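Local atomic coordinates of glutamate racemase (Francisella tularensis subsp. tularensis, PDB entry 3OUT), a protein that belongs to the Asp/Glu/hydantoin racemase family of alpha/beta proteins built around parallel sheets, and holds bound D-glutamic acid. Residues V150-E155 / H161-V166; E169-F174 / E194-I199; E140-P145 / H175-Q180. One frame throughout, in Å; residues are numbered along the deposited sequence.

Contact 1 (V150-E155 / H161-V166)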
loop_
_atom_site.group_PDB
_atom_site.type_symbol
_atom_site.label_atom_id
_atom_site.label_comp_id
_atom_site.label_asym_id
_atom_site.label_seq_id
_atom_site.Cartn_x
_atom_site.Cartn_y
_atom_site.Cartn_z
ATOM N N VAL B 150 14.912 9.604 -15.178
ATOM C CA VAL B 150 13.482 9.590 -14.972
ATOM C C VAL B 150 12.989 10.868 -14.294
ATOM O O VAL B 150 12.094 11.545 -14.810
ATOM C CB VAL B 150 13.010 8.342 -14.200
ATOM C CG1 VAL B 150 11.610 8.510 -13.641
ATOM C CG2 VAL B 150 13.081 7.081 -15.108
ATOM N N SER B 151 13.559 11.221 -13.145
ATOM C CA SER B 151 13.111 12.439 -12.447
ATOM C C SER B 151 13.375 13.710 -13.274
ATOM O O SER B 151 12.548 14.601 -13.334
ATOM C CB SER B 151 13.769 12.534 -11.087
ATOM O OG SER B 151 13.234 13.692 -10.430
HETATM N N MSE B 152 14.538 13.762 -13.909
HETATM C CA MSE B 152 14.967 14.875 -14.752
HETATM C C MSE B 152 13.882 15.158 -15.796
HETATM O O MSE B 152 13.450 16.300 -15.967
HETATM C CB MSE B 152 16.317 14.522 -15.435
HETATM C CG MSE B 152 16.844 15.595 -16.272
HETATM SE SE MSE B 152 18.489 15.045 -17.168
HETATM C CE MSE B 152 17.581 13.967 -18.538
ATOM N N ILE B 153 13.428 14.101 -16.454
ATOM C CA ILE B 153 12.459 14.224 -17.531
ATOM C C ILE B 153 11.082 14.601 -16.970
ATOM O O ILE B 153 10.358 15.449 -17.524
ATOM C CB ILE B 153 12.450 12.915 -18.383
ATOM C CG1 ILE B 153 13.756 12.844 -19.193
ATOM C CG2 ILE B 153 11.229 12.819 -19.305
ATOM C CD1 ILE B 153 14.021 11.443 -19.730
ATOM N N GLU B 154 10.717 13.991 -15.841
ATOM C CA GLU B 154 9.422 14.299 -15.216
ATOM C C GLU B 154 9.373 15.726 -14.686
ATOM O O GLU B 154 8.287 16.303 -14.597
ATOM C CB GLU B 154 9.050 13.292 -14.133
ATOM C CG GLU B 154 8.748 11.897 -14.739
ATOM C CD GLU B 154 8.267 10.870 -13.753
ATOM O OE1 GLU B 154 8.176 11.181 -12.540
ATOM O OE2 GLU B 154 7.977 9.726 -14.174
ATOM N N GLU B 155 10.537 16.293 -14.362
ATOM C CA GLU B 155 10.622 17.685 -13.917
ATOM C C GLU B 155 10.686 18.670 -15.080
ATOM O O GLU B 155 10.797 19.872 -14.865
ATOM C CB GLU B 155 11.826 17.875 -13.028
ATOM C CG GLU B 155 11.723 17.161 -11.708
ATOM C CD GLU B 155 10.568 17.650 -10.869
ATOM O OE1 GLU B 155 10.216 18.859 -10.954
ATOM O OE2 GLU B 155 9.957 16.813 -10.154
ATOM N N HIS B 161 21.425 22.217 -21.785
ATOM C CA HIS B 161 22.772 21.955 -21.309
ATOM C C HIS B 161 22.762 20.980 -20.123
ATOM O O HIS B 161 23.625 20.132 -20.025
ATOM C CB HIS B 161 23.449 23.284 -20.947
ATOM C CG HIS B 161 24.928 23.179 -20.722
ATOM N ND1 HIS B 161 25.589 23.957 -19.791
ATOM C CD2 HIS B 161 25.882 22.417 -21.315
ATOM C CE1 HIS B 161 26.875 23.658 -19.797
ATOM N NE2 HIS B 161 27.082 22.730 -20.715
ATOM N N ILE B 162 21.802 21.107 -19.225
ATOM C CA ILE B 162 21.716 20.131 -18.088
ATOM C C ILE B 162 21.525 18.693 -18.583
ATOM O O ILE B 162 22.230 17.751 -18.151
ATOM C CB ILE B 162 20.609 20.497 -17.101
ATOM C CG1 ILE B 162 21.004 21.793 -16.360
ATOM C CG2 ILE B 162 20.368 19.360 -16.080
ATOM C CD1 ILE B 162 19.861 22.482 -15.609
ATOM N N VAL B 163 20.572 18.512 -19.480
ATOM C CA VAL B 163 20.280 17.192 -20.038
ATOM C C VAL B 163 21.521 16.651 -20.720
ATOM O O VAL B 163 21.924 15.506 -20.510
ATOM C CB VAL B 163 19.083 17.215 -21.038
ATOM C CG1 VAL B 163 18.896 15.850 -21.678
ATOM C CG2 VAL B 163 17.790 17.621 -20.358
ATOM N N GLU B 164 22.175 17.495 -21.512
ATOM C CA GLU B 164 23.418 17.070 -22.158
ATOM C C GLU B 164 24.534 16.671 -21.188
ATOM O O GLU B 164 25.202 15.678 -21.389
ATOM C CB GLU B 164 23.836 18.124 -23.186
ATOM C CG GLU B 164 22.827 18.220 -24.327
ATOM C CD GLU B 164 23.164 19.293 -25.338
ATOM O OE1 GLU B 164 24.333 19.718 -25.374
ATOM O OE2 GLU B 164 22.264 19.672 -26.112
ATOM N N LEU B 165 24.724 17.413 -20.098
ATOM C CA LEU B 165 25.740 17.055 -19.143
ATOM C C LEU B 165 25.428 15.777 -18.357
ATOM O O LEU B 165 26.323 15.009 -18.104
ATOM C CB LEU B 165 26.004 18.194 -18.173
ATOM C CG LEU B 165 26.802 19.393 -18.709
ATOM C CD1 LEU B 165 26.784 20.472 -17.669
ATOM C CD2 LEU B 165 28.232 19.013 -19.060
ATOM N N VAL B 166 24.168 15.602 -17.934
ATOM C CA VAL B 166 23.783 14.366 -17.270
ATOM C C VAL B 166 23.967 13.175 -18.243
ATOM O O VAL B 166 24.481 12.153 -17.849
ATOM C CB VAL B 166 22.322 14.426 -16.746
ATOM C CG1 VAL B 166 21.918 13.069 -16.120
ATOM C CG2 VAL B 166 22.185 15.588 -15.708
#
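The selenium of Met152, modelled as selenomethionine, is the one heteroatom among the three side chains that meet, and it packs against two valines of the neighbouring helix: SE lies 3.9 Å from Val166 CB and 4.0 Å from Val163 CA. No hydrogen bond crosses between 150-155 and 161-166; the shortest backbone bond within the segments, Glu155 N to Ser151 O at 2.8 Å, closes the end of the first helix. Met152 runs straight out from its helix, with chi1 at -178° and chi2 at -177°, and then bends at the selenium (chi3 78°). This turn lays CE against the branches of Val163, 3.9 Å from CG1 and 4.1 Å from CG2, the two side chains meeting at about a right angle. Val166 instead slides past Met152 in the opposite direction and touches SE with both methyls.

Helices 149-154 and 161-171 follow one another in the chain, in the part of the alpha/beta fold built on the four-stranded parallel sheet. Phe157, from the loop between them, packs on both Met152 and Ile162, while Val163 reaches on to Ser195 of helix 193-199. On another side of the first helix, Glu154 OE2 is hydrogen-bonded to NE2 of His188, a residue of the D-glutamic acid pocket. His161 and Leu165 face Leu165 and His161 of the second subunit, and Ser151 packs on Ser151 of that subunit.

Contact 2 (E169-F174 / E194-I199)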
loop_
_atom_site.group_PDB
_atom_site.type_symbol
_atom_site.label_atom_id
_atom_site.label_comp_id
_atom_site.label_asym_id
_atom_site.label_seq_id
_atom_site.Cartn_x
_atom_site.Cartn_y
_atom_site.Cartn_z
ATOM N N GLU B 169 27.550 12.155 -18.545
ATOM C CA GLU B 169 27.970 11.399 -17.377
ATOM C C GLU B 169 27.668 9.901 -17.520
ATOM O O GLU B 169 28.507 9.066 -17.188
ATOM C CB GLU B 169 27.294 11.975 -16.117
ATOM C CG GLU B 169 27.564 11.233 -14.846
ATOM C CD GLU B 169 28.944 11.465 -14.265
ATOM O OE1 GLU B 169 29.664 12.401 -14.700
ATOM O OE2 GLU B 169 29.288 10.686 -13.343
ATOM N N TYR B 170 26.476 9.569 -18.027
ATOM C CA TYR B 170 26.035 8.199 -18.125
ATOM C C TYR B 170 26.493 7.503 -19.414
ATOM O O TYR B 170 26.646 6.281 -19.433
ATOM C CB TYR B 170 24.503 8.129 -18.074
ATOM C CG TYR B 170 23.900 8.471 -16.723
ATOM C CD1 TYR B 170 24.450 7.969 -15.553
ATOM C CD2 TYR B 170 22.769 9.294 -16.618
ATOM C CE1 TYR B 170 23.901 8.272 -14.297
ATOM C CE2 TYR B 170 22.215 9.582 -15.359
ATOM C CZ TYR B 170 22.774 9.077 -14.222
ATOM O OH TYR B 170 22.223 9.340 -12.996
ATOM N N LEU B 171 26.649 8.249 -20.483
ATOM C CA LEU B 171 26.905 7.639 -21.810
ATOM C C LEU B 171 28.375 7.544 -22.171
ATOM O O LEU B 171 28.729 6.840 -23.129
ATOM C CB LEU B 171 26.161 8.408 -22.900
ATOM C CG LEU B 171 24.646 8.429 -22.816
ATOM C CD1 LEU B 171 24.082 9.381 -23.799
ATOM C CD2 LEU B 171 24.056 7.016 -23.007
ATOM N N SER B 172 29.233 8.225 -21.413
ATOM C CA SER B 172 30.677 8.164 -21.657
ATOM C C SER B 172 31.202 6.726 -21.523
ATOM O O SER B 172 32.159 6.352 -22.216
ATOM C CB SER B 172 31.418 9.122 -20.715
ATOM O OG SER B 172 31.180 8.784 -19.366
ATOM N N TYR B 173 30.569 5.926 -20.659
ATOM C CA TYR B 173 30.876 4.501 -20.528
ATOM C C TYR B 173 30.932 3.782 -21.888
ATOM O O TYR B 173 31.681 2.829 -22.006
ATOM C CB TYR B 173 29.848 3.819 -19.617
ATOM C CG TYR B 173 29.885 2.309 -19.580
ATOM C CD1 TYR B 173 30.883 1.639 -18.908
ATOM C CD2 TYR B 173 28.894 1.547 -20.197
ATOM C CE1 TYR B 173 30.899 0.242 -18.857
ATOM C CE2 TYR B 173 28.912 0.170 -20.151
ATOM C CZ TYR B 173 29.905 -0.474 -19.484
ATOM O OH TYR B 173 29.921 -1.836 -19.415
ATOM N N PHE B 174 30.142 4.228 -22.872
ATOM C CA PHE B 174 30.016 3.515 -24.152
ATOM C C PHE B 174 31.028 3.952 -25.198
ATOM O O PHE B 174 31.124 3.335 -26.243
ATOM C CB PHE B 174 28.613 3.675 -24.743
ATOM C CG PHE B 174 27.540 3.076 -23.884
ATOM C CD1 PHE B 174 27.337 1.726 -23.874
ATOM C CD2 PHE B 174 26.737 3.878 -23.100
ATOM C CE1 PHE B 174 26.344 1.156 -23.086
ATOM C CE2 PHE B 174 25.758 3.339 -22.301
ATOM C CZ PHE B 174 25.560 1.971 -22.292
ATOM N N GLU B 194 17.144 13.138 -28.930
ATOM C CA GLU B 194 17.984 14.116 -29.653
ATOM C C GLU B 194 19.224 14.507 -28.858
ATOM O O GLU B 194 20.307 14.650 -29.432
ATOM C CB GLU B 194 17.190 15.367 -30.035
ATOM C CG GLU B 194 16.090 15.148 -31.047
ATOM C CD GLU B 194 15.417 16.458 -31.521
ATOM O OE1 GLU B 194 15.931 17.564 -31.194
ATOM O OE2 GLU B 194 14.381 16.371 -32.249
ATOM N N SER B 195 19.101 14.664 -27.539
ATOM C CA SER B 195 20.266 14.920 -26.697
ATOM C C SER B 195 21.168 13.701 -26.647
ATOM O O SER B 195 22.369 13.826 -26.683
ATOM C CB SER B 195 19.882 15.314 -25.279
ATOM O OG SER B 195 19.086 16.505 -25.286
ATOM N N ILE B 196 20.595 12.504 -26.553
ATOM C CA ILE B 196 21.405 11.287 -26.545
ATOM C C ILE B 196 22.214 11.174 -27.853
ATOM O O ILE B 196 23.395 10.883 -27.825
ATOM C CB ILE B 196 20.528 10.035 -26.292
ATOM C CG1 ILE B 196 19.951 10.099 -24.875
ATOM C CG2 ILE B 196 21.353 8.715 -26.476
ATOM C CD1 ILE B 196 18.909 9.045 -24.538
ATOM N N ALA B 197 21.547 11.396 -28.972
ATOM C CA ALA B 197 22.152 11.284 -30.310
ATOM C C ALA B 197 23.345 12.225 -30.490
ATOM O O ALA B 197 24.276 11.905 -31.244
ATOM C CB ALA B 197 21.134 11.569 -31.345
ATOM N N LYS B 198 23.324 13.376 -29.812
ATOM C CA LYS B 198 24.486 14.330 -29.842
ATOM C C LYS B 198 25.750 13.774 -29.174
ATOM O O LYS B 198 26.877 14.088 -29.594
ATOM C CB LYS B 198 24.168 15.653 -29.127
ATOM C CG LYS B 198 23.389 16.727 -29.858
ATOM C CD LYS B 198 23.183 17.907 -28.890
ATOM C CE LYS B 198 22.730 19.196 -29.561
ATOM N NZ LYS B 198 21.368 19.068 -30.175
ATOM N N ILE B 199 25.568 12.985 -28.116
ATOM C CA ILE B 199 26.669 12.435 -27.330
ATOM C C ILE B 199 27.188 11.099 -27.889
ATOM O O ILE B 199 28.396 10.827 -27.891
ATOM C CB ILE B 199 26.214 12.188 -25.867
ATOM C CG1 ILE B 199 25.546 13.435 -25.251
ATOM C CG2 ILE B 199 27.357 11.670 -25.029
ATOM C CD1 ILE B 199 26.274 14.770 -25.467
#
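Leu171 lies against Ile199 and Ile196, and its atoms meet them in turn. CB, directed at the facing helix, comes 4.1 Å from Ile199 CG2. At CG the chain divides. CD1 continues forward between the two isoleucines, 3.9 Å from Ile196 CG2 and 4.1 Å from Ile199 CB. CD2 branches off toward Phe174 of its own segment, 4.1 Å from Phe174 CE2. Leu171 crosses both isoleucines at about a right angle, and CD1 sits in the angle between the two CG2 methyls. With chi1 at -51°, Ile199 turns CG2 to the contact, while the longer CG1 branch leads away.

The contact residues lie on helices 161-171 and 193-199, which precede and follow strand 181-184 in the alternating order of a parallel alpha/beta fold. Leu182 of that strand touches both Leu171 and Ile196, joining the helix pair to the sheet, and Ile196 also reaches Leu184. No hydrogen bond passes between the segments, whose contact is entirely apolar. The carbonyl oxygen of Leu171 accepts a bond from Phe174 N, with 3.0 Å between O and N. Phe174 in turn receives Tyr173 CD2 over the centre of its ring, 3.8 Å above the plane. Ile199 O is hydrogen-bonded by NE2 of His175, the residue directly after Phe174, and Glu169 and Tyr170 pack on Phe157 of the second subunit.

Contact 3 (E140-P145 / H175-Q180)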
loop_
_atom_site.group_PDB
_atom_site.type_symbol
_atom_site.label_atom_id
_atom_site.label_comp_id
_atom_site.label_asym_id
_atom_site.label_seq_id
_atom_site.Cartn_x
_atom_site.Cartn_y
_atom_site.Cartn_z
ATOM N N GLU B 140 27.672 -9.251 -27.586
ATOM C CA GLU B 140 28.331 -8.486 -26.543
ATOM C C GLU B 140 27.328 -7.454 -26.089
ATOM O O GLU B 140 26.865 -6.653 -26.904
ATOM C CB GLU B 140 29.579 -7.773 -27.098
ATOM C CG GLU B 140 30.647 -8.713 -27.497
ATOM C CD GLU B 140 31.803 -8.037 -28.194
ATOM O OE1 GLU B 140 31.643 -6.945 -28.797
ATOM O OE2 GLU B 140 32.887 -8.625 -28.154
ATOM N N VAL B 141 26.983 -7.493 -24.804
ATOM C CA VAL B 141 26.012 -6.544 -24.214
ATOM C C VAL B 141 26.659 -5.686 -23.123
ATOM O O VAL B 141 27.210 -6.212 -22.167
ATOM C CB VAL B 141 24.788 -7.266 -23.644
ATOM C CG1 VAL B 141 23.757 -6.226 -23.094
ATOM C CG2 VAL B 141 24.130 -8.166 -24.688
ATOM N N TYR B 142 26.652 -4.372 -23.343
ATOM C CA TYR B 142 27.164 -3.393 -22.386
ATOM C C TYR B 142 25.977 -2.612 -21.800
ATOM O O TYR B 142 25.162 -2.061 -22.536
ATOM C CB TYR B 142 28.091 -2.430 -23.093
ATOM C CG TYR B 142 29.372 -3.082 -23.562
ATOM C CD1 TYR B 142 30.421 -3.328 -22.672
ATOM C CD2 TYR B 142 29.515 -3.431 -24.876
ATOM C CE1 TYR B 142 31.612 -3.910 -23.121
ATOM C CE2 TYR B 142 30.683 -4.018 -25.343
ATOM C CZ TYR B 142 31.720 -4.250 -24.468
ATOM O OH TYR B 142 32.871 -4.813 -24.986
ATOM N N SER B 143 25.885 -2.609 -20.483
ATOM C CA SER B 143 24.741 -2.021 -19.807
ATOM C C SER B 143 25.187 -0.967 -18.816
ATOM O O SER B 143 26.196 -1.154 -18.106
ATOM C CB SER B 143 23.993 -3.113 -19.059
ATOM O OG SER B 143 23.490 -4.126 -19.921
ATOM N N ASN B 144 24.433 0.130 -18.738
ATOM C CA ASN B 144 24.723 1.182 -17.759
ATOM C C ASN B 144 23.426 1.818 -17.250
ATOM O O ASN B 144 22.637 2.265 -18.043
ATOM C CB ASN B 144 25.632 2.260 -18.355
ATOM C CG ASN B 144 26.425 3.028 -17.295
ATOM O OD1 ASN B 144 26.862 2.450 -16.297
ATOM N ND2 ASN B 144 26.640 4.333 -17.532
ATOM N N PRO B 145 23.246 1.893 -15.904
ATOM C CA PRO B 145 22.062 2.588 -15.385
ATOM C C PRO B 145 22.149 4.116 -15.576
ATOM O O PRO B 145 23.244 4.679 -15.601
ATOM C CB PRO B 145 22.052 2.199 -13.907
ATOM C CG PRO B 145 23.389 1.894 -13.573
ATOM C CD PRO B 145 24.090 1.393 -14.815
ATOM N N HIS B 175 31.760 5.029 -24.945
ATOM C CA HIS B 175 32.565 5.599 -26.040
ATOM C C HIS B 175 33.616 4.635 -26.594
ATOM O O HIS B 175 33.839 4.618 -27.808
ATOM C CB HIS B 175 33.194 6.930 -25.647
ATOM C CG HIS B 175 32.239 8.074 -25.730
ATOM N ND1 HIS B 175 32.197 9.086 -24.791
ATOM C CD2 HIS B 175 31.275 8.360 -26.638
ATOM C CE1 HIS B 175 31.247 9.946 -25.118
ATOM N NE2 HIS B 175 30.669 9.526 -26.232
ATOM N N ASP B 176 34.224 3.823 -25.744
ATOM C CA ASP B 176 35.233 2.863 -26.226
ATOM C C ASP B 176 34.666 1.463 -26.534
ATOM O O ASP B 176 35.446 0.541 -26.785
ATOM C CB ASP B 176 36.390 2.740 -25.210
ATOM C CG ASP B 176 35.985 2.040 -23.932
ATOM O OD1 ASP B 176 34.789 1.881 -23.695
ATOM O OD2 ASP B 176 36.864 1.659 -23.140
ATOM N N LYS B 177 33.339 1.285 -26.526
ATOM C CA LYS B 177 32.769 -0.075 -26.591
ATOM C C LYS B 177 32.362 -0.511 -27.994
ATOM O O LYS B 177 31.993 -1.672 -28.182
ATOM C CB LYS B 177 31.525 -0.212 -25.675
ATOM C CG LYS B 177 31.723 0.135 -24.188
ATOM C CD LYS B 177 32.862 -0.663 -23.554
ATOM C CE LYS B 177 32.829 -0.632 -22.028
ATOM N NZ LYS B 177 33.406 0.613 -21.450
ATOM N N ASN B 178 32.392 0.403 -28.962
ATOM C CA ASN B 178 32.033 0.100 -30.335
ATOM C C ASN B 178 30.647 -0.566 -30.447
ATOM O O ASN B 178 30.450 -1.552 -31.179
ATOM C CB ASN B 178 33.115 -0.786 -30.987
ATOM C CG ASN B 178 34.501 -0.182 -30.899
ATOM O OD1 ASN B 178 34.721 0.954 -31.334
ATOM N ND2 ASN B 178 35.454 -0.937 -30.328
ATOM N N ILE B 179 29.665 -0.021 -29.733
ATOM C CA ILE B 179 28.301 -0.551 -29.865
ATOM C C ILE B 179 27.682 -0.217 -31.234
ATOM O O ILE B 179 27.919 0.864 -31.819
ATOM C CB ILE B 179 27.366 -0.119 -28.667
ATOM C CG1 ILE B 179 26.882 1.319 -28.804
ATOM C CG2 ILE B 179 28.060 -0.361 -27.326
ATOM C CD1 ILE B 179 25.934 1.779 -27.586
ATOM N N GLN B 180 26.853 -1.131 -31.740
ATOM C CA GLN B 180 26.120 -0.946 -32.992
ATOM C C GLN B 180 24.758 -0.292 -32.834
ATOM O O GLN B 180 24.190 0.241 -33.791
ATOM C CB GLN B 180 25.989 -2.279 -33.697
ATOM C CG GLN B 180 27.337 -2.838 -34.169
ATOM C CD GLN B 180 27.238 -4.261 -34.644
ATOM O OE1 GLN B 180 26.859 -5.161 -33.889
ATOM N NE2 GLN B 180 27.578 -4.480 -35.918
HETATM O O HOH W 1 33.160 -4.195 -27.794
#
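Lys177 lies with its aliphatic chain across one face of the Tyr142 ring, and this is the tight part of the contact. Lys177 CB is near Tyr142 CD2 and CE2, while further along the chain Lys177 CD comes within 3.5 Å of Tyr142 CE1. That methylene stands 3.8 Å from the ring centroid and 24° off its normal, a CH-pi contact displaced toward the rim. The chain follows the ring because it is bent at chi2 (-55°) and again at chi4, which carries the ammonium group beyond the aromatic surface. There NZ forms a salt bridge within the loop to Asp176 OD1 at 2.9 Å, and that oxygen offers its syn lone pair. NZ is also hydrogen-bonded to Tyr173 O and makes a cation-pi contact with the Tyr173 ring, so several partners fix the end of the lysine. More deeply buried, Ile179 adds a lighter apolar touch, its CG2 lying 4.2 Å from Tyr142 CD2 and oblique to the ring.

The other part of the contact is looser and is bridged by water. One water accepts from Tyr142 OH at 2.9 Å and donates to Lys177 O at 2.8 Å, linking strand and loop where no direct hydrogen bond does. Its second donation, to Glu140 OE1, is longer at 3.3 Å. Glu140 is itself exposed, and its OE1 has a further partner in Thr113 OG1.

Strand 140-145 is one of the two outermost strands of the four-stranded parallel sheet within this chain. The loop 175-180 closes a beta-alpha-beta crossover from 140-145 to the parallel strand 181-184, with 113-118 lying between them in the sheet.

Contacts 1 and 2 are both buried and purely apolar between their segments, and they share helix 161-171: contact 1 joins its first half to helix 149-154, contact 2 its last turn to helix 193-199. They touch directly through Glu164 with Lys198, and both reach the second subunit. Contact 3 is only partly buried, meets no other chain of the assembly, and combines a CH-pi contact and a bridging water with a salt bridge inside its loop. It adjoins contact 2 through a probable hydrogen bond from Asn144 ND2 to Tyr170 O. Contact 1 lies within the chain loop that contact 3 closes, without touching it.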